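Local coordinates for hemolysin BL lytic component L1 (Bacillus cereus, PDB 7NMQ), which is a lytic component of the hemolysin BL enterotoxin and probably takes part in permeabilising membranes, as expected of an alpha-helical pore-forming toxin, at residues 1-6 and 319-324; 40-45 and 273-278; 103-108 and 328-333. One frame throughout, in Å; residues are numbered along the deposited sequence. Where two conformers were deposited one is given.

Contact 1 of 3, residues 1-6 and 319-324; sequences GNYALG and TDLLDN
Y3, in the loop at the very start of the chain, lays its ring against L321 of helix 275-325 and reaches N324 with its hydroxyl. The L321 methyl CD1 stands 3.7 Å from the centroid of the Y3 ring, 9° off the normal, a CH-pi contact over the middle of the face. CG of L321, which carries this methyl, is anti to the backbone N (chi1 176°). Nearer the rim, L321 CB is 3.8 Å from Y3 CD1. The other methyl of L321 turns to a second apolar partner, with CD2 4.1 Å from L5 CD1, so the branched leucine serves two loop residues at once. The phenol end is polar: N324 ND2 donates to Y3 OH over 2.7 Å, in an almost straight bond (176°) that lies in the amide plane, while that plane is steeply tilted against the ring. Y3 OH also has a weak hydrogen bond with K332 NZ of helix 330-357. Tyrosine suits the place because it offers a flat apolar face to the leucine and a hydroxyl to the asparagine. At the ring edge, D320 OD2 comes within 3.4 Å of Y3 CE1, where a carboxylate would be drawn to the electropositive ring hydrogens.

A water bridges the two segments, donating to D320 OD2 at 2.7 Å and to N2 O at 3.0 Å. Further out, L5 O accepts from Y318 and W347. The loop thus lies between helix 275-325 and helix 330-357, where L5 touches L340 and A343, while L321 also packs on I114 of helix 107-154.

Contact 2 of 3, residues 40-45 and 273-278; sequences SNIDLG and ADRANQ
R275 opens the first turn of helix 275-325, directly after its N-cap residue D274; its side chain crosses I42 obliquely and reaches S40 with its guanidinium, both in the loop that joins helix 10-33 to helix 45-103. Its aliphatic part does the apolar work. R275 CB is 4.0 Å from I42 CD1, R275 CG is closer at 3.8 Å, and R275 CD is still 3.9 Å from that same methyl, so the end of the isoleucine rests against three successive carbons. At chi3 the chain bends (-64°), setting NE off the line of the methylenes. Beyond it the guanidinium meets S40: NH1 donates to S40 O over 2.7 Å with an N-H...O angle of 142°. The oxygen lies in the guanidinium plane at its edge, whereas the nitrogen stands above the carbonyl plane of S40. The serine hydroxyl is also close to NH1, but at a poor angle; its hydrogen bond is to N38, and its place is less certain because S40 was modelled in two conformers.

An arginine fits here by joining a long apolar stem to a terminal donor, and I42 by extending CD1 far enough to touch the helix as well, 4.2 Å from A276 CB. Each side of the contact borders a capped helix start. D274 OD1 accepts from N277 N at 2.9 Å, met nearly head-on to its C-O bond, and aspartate is well suited to this because the first-turn N-H groups lack helical acceptors. In the loop, D43 OD1 takes G45 N at 2.9 Å, from above the carboxylate plane.

Contact 3 of 3, residues 103-108 and 328-333; sequences QKKDKA and MQDHKF. With EDO (1,2-ethanediol), chain E.
A Schellman motif at K105, which ends helix 45-103, runs straight into the N-cap of helix 107-154 at D106, and this tight helix-to-helix turn packs on the start of helix 330-357. The ring of F333 packs against the turn: its CE1 is 3.8 Å from K107 CG and its CE2 3.9 Å from K105 CA, so phenylalanine meets both lysine stem and bare backbone, and it also touches V102. K107 stretches past the ring, its chain extended beyond CG, to bring NZ within 2.8 Å of M328 O. The ammonium lies in that carbonyl's plane, on a lone pair, at a C=O...N angle of 141°. The same NZ bonds to the carbonyls of I325 and D326, so three acceptors grip it at the end of helix 275-325, where the helix dipole would probably favour a positive charge. K105 NZ and D330 OD2 stay 5.5 Å apart, not in contact, so any attraction between them is probably weak. A side chain caps each helix start: Q329 OE1 accepts from H331 N at 2.9 Å, and D106 OD1 from G109 N. That D106 oxygen also takes a bond from O2 of a 1,2-ethanediol, probably from the crystallisation liquor, at 2.7 Å.

In the fold
Contacts 1 and 3 lie together at one end of the elongated helical bundle, their centres 14 Å apart, and contact 2 lies on the other side of the chain's centre, 68 Å from contact 1 and 80 Å from contact 3. Helix 275-325 spans this length, carrying contact 2 near its start and contact 1 near its end; helix 330-357 then follows and begins in contact 3. Along the chain the order is 1-6, 40-45, 103-108, 273-278, 319-324 and 328-333. Contacts 1 and 3 touch, with Y3 OH 3.3 Å from M328 CE. Segments far apart in sequence thus meet at or near helix ends toward both ends of the bundle.

Contact 1 of 3, residues 1-6 and 319-324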
ATOM      1  N   GLY A   1     -13.130  11.210 -28.332  1.00 40.15           N
ATOM      2  CA  GLY A   1     -14.617  11.141 -28.509  1.00 34.05           C
ATOM      3  C   GLY A   1     -15.299  12.458 -28.176  1.00 32.02           C
ATOM      4  O   GLY A   1     -14.602  13.413 -27.831  1.00 36.70           O
ATOM      5  N   ASN A   2     -16.628  12.520 -28.222  1.00 22.24           N
ATOM      6  CA  ASN A   2     -17.337  13.740 -27.765  1.00 21.02           C
ATOM      7  C   ASN A   2     -17.509  13.754 -26.245  1.00 18.41           C
ATOM      8  O   ASN A   2     -17.649  14.841 -25.715  1.00 20.45           O
ATOM      9  CB  ASN A   2     -18.697  13.872 -28.432  1.00 21.98           C
ATOM     10  CG  ASN A   2     -18.595  14.267 -29.889  1.00 25.13           C
ATOM     11  OD1 ASN A   2     -17.635  14.905 -30.321  1.00 28.76           O
ATOM     12  ND2 ASN A   2     -19.591  13.865 -30.641  1.00 27.34           N
ATOM     13  N   TYR A   3     -17.584  12.596 -25.589  1.00 17.19           N
ATOM     14  CA  TYR A   3     -17.805  12.444 -24.118  1.00 16.53           C
ATOM     15  C   TYR A   3     -16.877  11.367 -23.583  1.00 18.48           C
ATOM     16  O   TYR A   3     -16.821  10.288 -24.121  1.00 20.68           O
ATOM     17  CB  TYR A   3     -19.274  12.124 -23.840  1.00 17.18           C
ATOM     18  CG  TYR A   3     -20.161  13.242 -24.343  1.00 17.83           C
ATOM     19  CD1 TYR A   3     -20.265  14.426 -23.637  1.00 18.07           C
ATOM     20  CD2 TYR A   3     -20.806  13.179 -25.578  1.00 17.37           C
ATOM     21  CE1 TYR A   3     -21.016  15.489 -24.108  1.00 17.94           C
ATOM     22  CE2 TYR A   3     -21.586  14.222 -26.060  1.00 18.00           C
ATOM     23  CZ  TYR A   3     -21.680  15.390 -25.321  1.00 17.29           C
ATOM     24  OH  TYR A   3     -22.382  16.441 -25.835  1.00 18.29           O
ATOM     25  N   ALA A   4     -16.193  11.685 -22.514  1.00 19.05           N
ATOM     26  CA  ALA A   4     -15.241  10.742 -21.874  1.00 18.57           C
ATOM     27  C   ALA A   4     -15.932  10.006 -20.726  1.00 17.19           C
ATOM     28  O   ALA A   4     -16.059  10.593 -19.645  1.00 18.04           O
ATOM     29  CB  ALA A   4     -13.994  11.456 -21.411  1.00 21.14           C
ATOM     30  N   LEU A   5     -16.349   8.754 -20.949  1.00 15.10           N
ATOM     31  CA  LEU A   5     -17.176   8.027 -19.964  1.00 14.46           C
ATOM     32  C   LEU A   5     -16.387   6.876 -19.332  1.00 13.54           C
ATOM     33  O   LEU A   5     -16.988   6.134 -18.546  1.00 13.16           O
ATOM     34  CB  LEU A   5     -18.456   7.515 -20.645  1.00 13.67           C
ATOM     35  CG  LEU A   5     -19.259   8.591 -21.379  1.00 15.27           C
ATOM     36  CD1 LEU A   5     -20.458   7.980 -22.055  1.00 17.15           C
ATOM     37  CD2 LEU A   5     -19.666   9.708 -20.403  1.00 15.67           C
ATOM     38  N   GLY A   6     -15.091   6.788 -19.614  1.00 13.86           N
ATOM     39  CA  GLY A   6     -14.258   5.698 -19.119  1.00 13.68           C
ATOM     40  C   GLY A   6     -13.653   6.002 -17.761  1.00 15.35           C
ATOM     41  O   GLY A   6     -13.907   7.032 -17.142  1.00 16.29           O
ATOM     42  N   THR A 319     -21.806  14.544 -16.361  1.00 12.49           N
ATOM     43  CA  THR A 319     -22.773  15.659 -16.183  1.00 14.02           C
ATOM     44  C   THR A 319     -22.784  16.541 -17.429  1.00 14.09           C
ATOM     45  O   THR A 319     -23.847  16.972 -17.796  1.00 15.16           O
ATOM     46  CB  THR A 319     -22.432  16.453 -14.930  1.00 15.32           C
ATOM     47  OG1 THR A 319     -22.477  15.565 -13.801  1.00 16.67           O
ATOM     48  CG2 THR A 319     -23.401  17.583 -14.699  1.00 18.00           C
ATOM     49  N   ASP A 320     -21.666  16.689 -18.109  1.00 14.32           N
ATOM     50  CA  ASP A 320     -21.608  17.407 -19.401  1.00 15.18           C
ATOM     51  C   ASP A 320     -22.516  16.686 -20.417  1.00 14.67           C
ATOM     52  O   ASP A 320     -23.319  17.349 -21.097  1.00 15.81           O
ATOM     53  CB  ASP A 320     -20.182  17.496 -19.918  1.00 16.71           C
ATOM     54  CG  ASP A 320     -20.050  18.382 -21.120  1.00 17.97           C
ATOM     55  OD1 ASP A 320     -20.456  19.561 -21.032  1.00 20.16           O
ATOM     56  OD2 ASP A 320     -19.608  17.853 -22.145  1.00 20.15           O
ATOM     57  N   LEU A 321     -22.436  15.357 -20.517  1.00 13.73           N
ATOM     58  CA  LEU A 321     -23.339  14.609 -21.414  1.00 13.37           C
ATOM     59  C   LEU A 321     -24.777  14.849 -20.973  1.00 13.04           C
ATOM     60  O   LEU A 321     -25.646  15.174 -21.820  1.00 13.74           O
ATOM     61  CB  LEU A 321     -22.981  13.121 -21.384  1.00 12.67           C
ATOM     62  CG  LEU A 321     -23.912  12.216 -22.210  1.00 13.04           C
ATOM     63  CD1 LEU A 321     -24.085  12.720 -23.649  1.00 14.07           C
ATOM     64  CD2 LEU A 321     -23.416  10.767 -22.170  1.00 14.42           C
ATOM     65  N   LEU A 322     -25.078  14.648 -19.691  1.00 13.17           N
ATOM     66  CA  LEU A 322     -26.465  14.769 -19.206  1.00 13.22           C
ATOM     67  C   LEU A 322     -27.008  16.141 -19.602  1.00 14.12           C
ATOM     68  O   LEU A 322     -28.138  16.214 -20.119  1.00 15.27           O
ATOM     69  CB  LEU A 322     -26.432  14.603 -17.684  1.00 14.22           C
ATOM     70  CG  LEU A 322     -27.788  14.733 -17.024  1.00 15.36           C
ATOM     71  CD1 LEU A 322     -28.673  13.557 -17.378  1.00 18.53           C
ATOM     72  CD2 LEU A 322     -27.630  14.861 -15.524  1.00 18.11           C
ATOM     73  N   ASP A 323     -26.231  17.184 -19.396  1.00 14.00           N
ATOM     74  CA  ASP A 323     -26.720  18.568 -19.586  1.00 16.20           C
ATOM     75  C   ASP A 323     -26.905  18.896 -21.061  1.00 15.84           C
ATOM     76  O   ASP A 323     -27.670  19.770 -21.342  1.00 18.75           O
ATOM     77  CB  ASP A 323     -25.721  19.561 -19.001  1.00 18.42           C
ATOM     78  CG  ASP A 323     -25.732  19.611 -17.493  1.00 22.15           C
ATOM     79  OD1 ASP A 323     -26.670  18.997 -16.905  1.00 27.27           O
ATOM     80  OD2 ASP A 323     -24.784  20.218 -16.909  1.00 27.38           O
ATOM     81  N   ASN A 324     -26.192  18.222 -21.946  1.00 14.22           N
ATOM     82  CA  ASN A 324     -26.188  18.507 -23.390  1.00 14.67           C
ATOM     83  C   ASN A 324     -27.298  17.744 -24.099  1.00 13.98           C
ATOM     84  O   ASN A 324     -27.625  18.142 -25.207  1.00 13.99           O
ATOM     85  CB  ASN A 324     -24.871  18.061 -24.006  1.00 15.52           C
ATOM     86  CG  ASN A 324     -23.697  18.956 -23.698  1.00 19.20           C
ATOM     87  OD1 ASN A 324     -23.795  19.939 -22.943  1.00 24.28           O
ATOM     88  ND2 ASN A 324     -22.556  18.584 -24.251  1.00 20.11           N
TER
HETATM   89  O   HOH W   1     -17.606  16.233 -23.080  1.00 28.43           O

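Contact 2 of 3, residues 40-45 and 273-278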
ATOM      1  N   SER A  40      16.299  -8.463  29.940  0.50 15.29           N
ATOM      2  CA  SER A  40      16.236  -9.017  31.308  0.50 16.67           C
ATOM      3  C   SER A  40      17.657  -9.369  31.773  0.50 17.73           C
ATOM      4  O   SER A  40      18.461  -9.843  30.966  0.50 18.19           O
ATOM      5  CB  SER A  40      15.327 -10.188  31.365  0.50 17.15           C
ATOM      6  OG  SER A  40      15.886 -11.265  30.642  0.50 21.05           O
ATOM      7  N   ASN A  41      17.942  -9.116  33.046  1.00 19.36           N
ATOM      8  CA  ASN A  41      19.233  -9.428  33.713  1.00 21.43           C
ATOM      9  C   ASN A  41      20.361  -8.595  33.125  1.00 19.64           C
ATOM     10  O   ASN A  41      21.517  -9.004  33.181  1.00 26.58           O
ATOM     11  CB  ASN A  41      19.590 -10.919  33.637  1.00 25.64           C
ATOM     12  CG  ASN A  41      20.674 -11.297  34.629  1.00 30.22           C
ATOM     13  OD1 ASN A  41      20.568 -10.952  35.796  1.00 38.90           O
ATOM     14  ND2 ASN A  41      21.721 -11.987  34.193  1.00 35.44           N
ATOM     15  N   ILE A  42      20.043  -7.402  32.641  1.00 20.05           N
ATOM     16  CA  ILE A  42      21.044  -6.378  32.295  1.00 21.00           C
ATOM     17  C   ILE A  42      20.714  -5.195  33.180  1.00 19.51           C
ATOM     18  O   ILE A  42      19.530  -4.796  33.226  1.00 20.64           O
ATOM     19  CB  ILE A  42      21.016  -6.073  30.803  1.00 21.79           C
ATOM     20  CG1 ILE A  42      21.469  -7.332  30.065  1.00 25.83           C
ATOM     21  CG2 ILE A  42      21.849  -4.842  30.451  1.00 24.22           C
ATOM     22  CD1 ILE A  42      21.316  -7.264  28.603  1.00 26.89           C
ATOM     23  N   ASP A  43      21.711  -4.740  33.942  1.00 21.27           N
ATOM     24  CA  ASP A  43      21.498  -3.596  34.862  1.00 22.78           C
ATOM     25  C   ASP A  43      21.471  -2.321  34.023  1.00 20.19           C
ATOM     26  O   ASP A  43      22.507  -1.924  33.507  1.00 25.50           O
ATOM     27  CB  ASP A  43      22.531  -3.493  35.981  1.00 28.66           C
ATOM     28  CG  ASP A  43      22.240  -2.365  36.970  1.00 30.17           C
ATOM     29  OD1 ASP A  43      21.130  -1.745  36.900  1.00 28.48           O
ATOM     30  OD2 ASP A  43      23.105  -2.149  37.842  1.00 38.66           O
ATOM     31  N   LEU A  44      20.306  -1.713  33.926  1.00 17.20           N
ATOM     32  CA  LEU A  44      20.116  -0.478  33.129  1.00 17.85           C
ATOM     33  C   LEU A  44      19.957   0.720  34.053  1.00 18.41           C
ATOM     34  O   LEU A  44      19.794   1.855  33.509  1.00 18.30           O
ATOM     35  CB  LEU A  44      18.855  -0.630  32.277  1.00 19.47           C
ATOM     36  CG  LEU A  44      18.794  -1.837  31.363  1.00 18.89           C
ATOM     37  CD1 LEU A  44      17.426  -1.917  30.721  1.00 20.10           C
ATOM     38  CD2 LEU A  44      19.893  -1.752  30.321  1.00 19.82           C
ATOM     39  N   GLY A  45      19.993   0.485  35.368  1.00 17.27           N
ATOM     40  CA  GLY A  45      19.628   1.520  36.336  1.00 16.60           C
ATOM     41  C   GLY A  45      18.144   1.835  36.275  1.00 14.85           C
ATOM     42  O   GLY A  45      17.408   1.278  35.437  1.00 16.23           O
ATOM     43  N   ALA A 273      25.305 -11.572  17.934  1.00 20.87           N
ATOM     44  CA  ALA A 273      25.261 -10.533  18.983  1.00 19.68           C
ATOM     45  C   ALA A 273      24.870 -11.130  20.339  1.00 19.26           C
ATOM     46  O   ALA A 273      24.053 -12.055  20.403  1.00 20.39           O
ATOM     47  CB  ALA A 273      24.283  -9.469  18.545  1.00 18.75           C
ATOM     48  N   ASP A 274      25.406 -10.550  21.410  1.00 18.66           N
ATOM     49  CA  ASP A 274      24.954 -10.817  22.791  1.00 19.42           C
ATOM     50  C   ASP A 274      23.594 -10.147  23.028  1.00 18.27           C
ATOM     51  O   ASP A 274      23.094  -9.477  22.151  1.00 17.78           O
ATOM     52  CB  ASP A 274      26.017 -10.353  23.794  1.00 20.43           C
ATOM     53  CG  ASP A 274      26.185  -8.848  23.945  1.00 21.19           C
ATOM     54  OD1 ASP A 274      25.473  -8.070  23.260  1.00 22.71           O
ATOM     55  OD2 ASP A 274      26.983  -8.451  24.823  1.00 24.31           O
ATOM     56  N   ARG A 275      23.042 -10.281  24.230  1.00 13.50           N
ATOM     57  CA  ARG A 275      21.654  -9.839  24.507  1.00 12.53           C
ATOM     58  C   ARG A 275      21.551  -8.320  24.278  1.00 12.16           C
ATOM     59  O   ARG A 275      20.548  -7.853  23.723  1.00 12.22           O
ATOM     60  CB  ARG A 275      21.173 -10.261  25.894  1.00 13.59           C
ATOM     61  CG  ARG A 275      19.786  -9.737  26.200  1.00 13.64           C
ATOM     62  CD  ARG A 275      19.234 -10.380  27.454  1.00 14.30           C
ATOM     63  NE  ARG A 275      19.042 -11.813  27.353  1.00 15.10           N
ATOM     64  CZ  ARG A 275      18.626 -12.598  28.360  1.00 15.40           C
ATOM     65  NH1 ARG A 275      18.440 -12.090  29.551  1.00 16.31           N
ATOM     66  NH2 ARG A 275      18.437 -13.889  28.176  1.00 18.57           N
ATOM     67  N   ALA A 276      22.457  -7.520  24.852  1.00 13.14           N
ATOM     68  CA  ALA A 276      22.394  -6.052  24.711  1.00 13.00           C
ATOM     69  C   ALA A 276      22.458  -5.666  23.230  1.00 13.10           C
ATOM     70  O   ALA A 276      21.677  -4.807  22.795  1.00 13.68           O
ATOM     71  CB  ALA A 276      23.509  -5.403  25.482  1.00 14.22           C
ATOM     72  N   ASN A 277      23.359  -6.266  22.477  1.00 13.71           N
ATOM     73  CA  ASN A 277      23.532  -5.905  21.053  1.00 13.55           C
ATOM     74  C   ASN A 277      22.330  -6.406  20.275  1.00 13.57           C
ATOM     75  O   ASN A 277      21.876  -5.680  19.325  1.00 14.09           O
ATOM     76  CB  ASN A 277      24.861  -6.416  20.528  1.00 15.59           C
ATOM     77  CG  ASN A 277      25.999  -5.524  20.985  1.00 19.40           C
ATOM     78  OD1 ASN A 277      26.792  -5.880  21.832  1.00 26.42           O
ATOM     79  ND2 ASN A 277      26.142  -4.374  20.370  1.00 25.04           N
ATOM     80  N   GLN A 278      21.746  -7.530  20.637  1.00 13.20           N
ATOM     81  CA  GLN A 278      20.487  -7.980  19.984  1.00 13.16           C
ATOM     82  C   GLN A 278      19.387  -6.947  20.218  1.00 13.17           C
ATOM     83  O   GLN A 278      18.553  -6.746  19.338  1.00 13.42           O
ATOM     84  CB  GLN A 278      20.047  -9.363  20.460  1.00 13.55           C
ATOM     85  CG  GLN A 278      20.905 -10.448  19.876  1.00 14.63           C
ATOM     86  CD  GLN A 278      20.474 -11.835  20.262  1.00 17.49           C
ATOM     87  OE1 GLN A 278      19.732 -12.044  21.218  1.00 21.58           O
ATOM     88  NE2 GLN A 278      20.954 -12.795  19.508  1.00 19.04           N
TER

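Contact 3 of 3, residues 103-108 and 328-333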
ATOM      1  N   GLN A 103     -30.988   4.565 -29.933  0.50 14.72           N
ATOM      2  CA  GLN A 103     -31.614   4.038 -31.178  0.50 15.47           C
ATOM      3  C   GLN A 103     -33.108   4.401 -31.266  0.50 15.01           C
ATOM      4  O   GLN A 103     -33.615   4.559 -32.386  0.50 16.31           O
ATOM      5  CB  GLN A 103     -31.383   2.532 -31.224  0.50 16.89           C
ATOM      6  CG  GLN A 103     -29.969   2.183 -31.652  0.50 19.98           C
ATOM      7  CD  GLN A 103     -29.631   2.937 -32.918  0.50 23.55           C
ATOM      8  OE1 GLN A 103     -30.152   2.634 -33.998  0.50 26.87           O
ATOM      9  NE2 GLN A 103     -28.801   3.962 -32.773  0.50 22.55           N
ATOM     10  N   LYS A 104     -33.775   4.543 -30.127  1.00 13.29           N
ATOM     11  CA  LYS A 104     -35.203   4.882 -30.046  1.00 14.29           C
ATOM     12  C   LYS A 104     -35.384   6.413 -29.957  1.00 13.68           C
ATOM     13  O   LYS A 104     -36.642   6.856 -29.902  1.00 18.34           O
ATOM     14  CB  LYS A 104     -35.853   4.073 -28.912  1.00 16.35           C
ATOM     15  CG  LYS A 104     -35.940   2.577 -29.185  1.00 16.81           C
ATOM     16  CD  LYS A 104     -36.658   1.764 -28.111  1.00 18.91           C
ATOM     17  CE  LYS A 104     -36.795   0.314 -28.528  1.00 20.41           C
ATOM     18  NZ  LYS A 104     -37.410  -0.529 -27.466  1.00 21.81           N
ATOM     19  N   LYS A 105     -34.323   7.178 -29.981  1.00 14.45           N
ATOM     20  CA  LYS A 105     -34.390   8.656 -29.858  1.00 15.48           C
ATOM     21  C   LYS A 105     -35.161   9.006 -28.578  1.00 15.63           C
ATOM     22  O   LYS A 105     -35.981   9.935 -28.583  1.00 18.57           O
ATOM     23  CB  LYS A 105     -34.987   9.260 -31.127  1.00 18.12           C
ATOM     24  CG  LYS A 105     -34.127   9.024 -32.352  1.00 21.26           C
ATOM     25  CD  LYS A 105     -34.618   9.787 -33.560  1.00 27.58           C
ATOM     26  CE  LYS A 105     -33.799   9.512 -34.797  1.00 32.58           C
ATOM     27  NZ  LYS A 105     -34.168   8.214 -35.416  1.00 38.29           N
ATOM     28  N   ASP A 106     -34.898   8.277 -27.494  1.00 14.52           N
ATOM     29  CA  ASP A 106     -35.536   8.434 -26.166  1.00 14.58           C
ATOM     30  C   ASP A 106     -34.603   9.227 -25.249  1.00 14.03           C
ATOM     31  O   ASP A 106     -33.828   8.628 -24.443  1.00 14.70           O
ATOM     32  CB  ASP A 106     -35.831   7.068 -25.578  1.00 16.00           C
ATOM     33  CG  ASP A 106     -36.380   7.114 -24.174  1.00 19.50           C
ATOM     34  OD1 ASP A 106     -36.773   8.231 -23.697  1.00 21.38           O
ATOM     35  OD2 ASP A 106     -36.419   6.022 -23.575  1.00 25.24           O
ATOM     36  N   LYS A 107     -34.619  10.540 -25.355  1.00 14.28           N
ATOM     37  CA  LYS A 107     -33.727  11.413 -24.556  1.00 13.93           C
ATOM     38  C   LYS A 107     -33.985  11.209 -23.061  1.00 13.41           C
ATOM     39  O   LYS A 107     -33.027  11.175 -22.302  1.00 13.74           O
ATOM     40  CB  LYS A 107     -33.866  12.874 -24.972  1.00 14.10           C
ATOM     41  CG  LYS A 107     -33.248  13.194 -26.311  1.00 14.87           C
ATOM     42  CD  LYS A 107     -33.340  14.702 -26.609  1.00 15.49           C
ATOM     43  CE  LYS A 107     -32.508  15.060 -27.819  1.00 17.36           C
ATOM     44  NZ  LYS A 107     -32.421  16.514 -28.013  1.00 19.81           N
ATOM     45  N   ALA A 108     -35.231  11.102 -22.621  1.00 15.34           N
ATOM     46  CA  ALA A 108     -35.548  10.978 -21.179  1.00 14.88           C
ATOM     47  C   ALA A 108     -34.895   9.706 -20.640  1.00 13.96           C
ATOM     48  O   ALA A 108     -34.354   9.716 -19.546  1.00 13.65           O
ATOM     49  CB  ALA A 108     -37.034  10.938 -20.897  1.00 16.67           C
ATOM     50  N   MET A 328     -29.342  18.691 -27.857  1.00 16.78           N
ATOM     51  CA  MET A 328     -28.553  18.005 -28.890  1.00 16.91           C
ATOM     52  C   MET A 328     -29.400  17.681 -30.118  1.00 16.91           C
ATOM     53  O   MET A 328     -30.531  17.178 -29.984  1.00 19.01           O
ATOM     54  CB  MET A 328     -28.043  16.678 -28.320  1.00 18.13           C
ATOM     55  CG  MET A 328     -26.767  16.264 -28.911  1.00 19.65           C
ATOM     56  SD  MET A 328     -26.214  14.778 -28.137  1.00 18.64           S
ATOM     57  CE  MET A 328     -25.338  15.339 -26.684  1.00 18.30           C
ATOM     58  N   GLN A 329     -28.858  17.967 -31.299  1.00 17.38           N
ATOM     59  CA  GLN A 329     -29.528  17.600 -32.576  1.00 18.89           C
ATOM     60  C   GLN A 329     -29.314  16.109 -32.867  1.00 17.31           C
ATOM     61  O   GLN A 329     -28.414  15.466 -32.256  1.00 16.79           O
ATOM     62  CB  GLN A 329     -29.089  18.533 -33.716  1.00 21.29           C
ATOM     63  CG  GLN A 329     -29.870  18.413 -35.031  1.00 24.55           C
ATOM     64  CD  GLN A 329     -29.318  17.407 -36.026  1.00 22.82           C
ATOM     65  OE1 GLN A 329     -28.152  17.064 -36.027  1.00 26.40           O
ATOM     66  NE2 GLN A 329     -30.148  16.920 -36.925  1.00 26.53           N
ATOM     67  N   ASP A 330     -30.130  15.565 -33.774  1.00 16.94           N
ATOM     68  CA  ASP A 330     -30.176  14.105 -34.007  1.00 17.20           C
ATOM     69  C   ASP A 330     -28.808  13.561 -34.371  1.00 15.40           C
ATOM     70  O   ASP A 330     -28.532  12.422 -33.963  1.00 15.88           O
ATOM     71  CB  ASP A 330     -31.119  13.757 -35.143  1.00 21.12           C
ATOM     72  CG  ASP A 330     -32.591  13.828 -34.800  1.00 27.91           C
ATOM     73  OD1 ASP A 330     -32.911  14.101 -33.617  1.00 34.23           O
ATOM     74  OD2 ASP A 330     -33.413  13.604 -35.733  1.00 37.33           O
ATOM     75  N   HIS A 331     -28.019  14.250 -35.177  1.00 16.77           N
ATOM     76  CA  HIS A 331     -26.739  13.664 -35.667  1.00 17.47           C
ATOM     77  C   HIS A 331     -25.817  13.431 -34.475  1.00 17.35           C
ATOM     78  O   HIS A 331     -25.392  12.279 -34.257  1.00 16.45           O
ATOM     79  CB  HIS A 331     -26.087  14.557 -36.740  1.00 19.87           C
ATOM     80  CG  HIS A 331     -24.798  14.005 -37.236  1.00 24.26           C
ATOM     81  ND1 HIS A 331     -23.597  14.681 -37.062  1.00 30.20           N
ATOM     82  CD2 HIS A 331     -24.477  12.794 -37.749  1.00 26.21           C
ATOM     83  CE1 HIS A 331     -22.599  13.935 -37.518  1.00 29.45           C
ATOM     84  NE2 HIS A 331     -23.121  12.769 -37.964  1.00 28.91           N
ATOM     85  N   LYS A 332     -25.559  14.448 -33.679  1.00 18.01           N
ATOM     86  CA  LYS A 332     -24.627  14.253 -32.548  1.00 17.47           C
ATOM     87  C   LYS A 332     -25.205  13.231 -31.556  1.00 16.16           C
ATOM     88  O   LYS A 332     -24.453  12.392 -30.998  1.00 14.96           O
ATOM     89  CB  LYS A 332     -24.349  15.559 -31.814  1.00 18.63           C
ATOM     90  CG  LYS A 332     -23.214  15.429 -30.821  1.00 19.64           C
ATOM     91  CD  LYS A 332     -22.863  16.715 -30.155  1.00 22.68           C
ATOM     92  CE  LYS A 332     -21.667  16.518 -29.256  1.00 22.87           C
ATOM     93  NZ  LYS A 332     -21.211  17.779 -28.630  1.00 27.12           N
ATOM     94  N   PHE A 333     -26.525  13.237 -31.366  1.00 14.77           N
ATOM     95  CA  PHE A 333     -27.162  12.263 -30.442  1.00 13.51           C
ATOM     96  C   PHE A 333     -26.865  10.834 -30.894  1.00 13.95           C
ATOM     97  O   PHE A 333     -26.525   9.969 -30.098  1.00 13.22           O
ATOM     98  CB  PHE A 333     -28.646  12.586 -30.345  1.00 13.78           C
ATOM     99  CG  PHE A 333     -29.384  11.738 -29.353  1.00 13.18           C
ATOM    100  CD1 PHE A 333     -29.437  12.081 -28.016  1.00 13.55           C
ATOM    101  CD2 PHE A 333     -30.112  10.645 -29.781  1.00 12.95           C
ATOM    102  CE1 PHE A 333     -30.111  11.272 -27.110  1.00 14.19           C
ATOM    103  CE2 PHE A 333     -30.785   9.844 -28.876  1.00 13.29           C
ATOM    104  CZ  PHE A 333     -30.803  10.175 -27.545  1.00 13.56           C
TER
HETATM  105  C1  EDO E 504     -37.750  11.583 -24.497  0.50 21.57           C
HETATM  106  O1  EDO E 504     -37.451  12.801 -23.836  0.50 22.20           O
HETATM  107  C2  EDO E 504     -38.640  10.676 -23.755  0.50 23.08           C
HETATM  108  O2  EDO E 504     -39.020   9.508 -24.455  0.50 22.09           O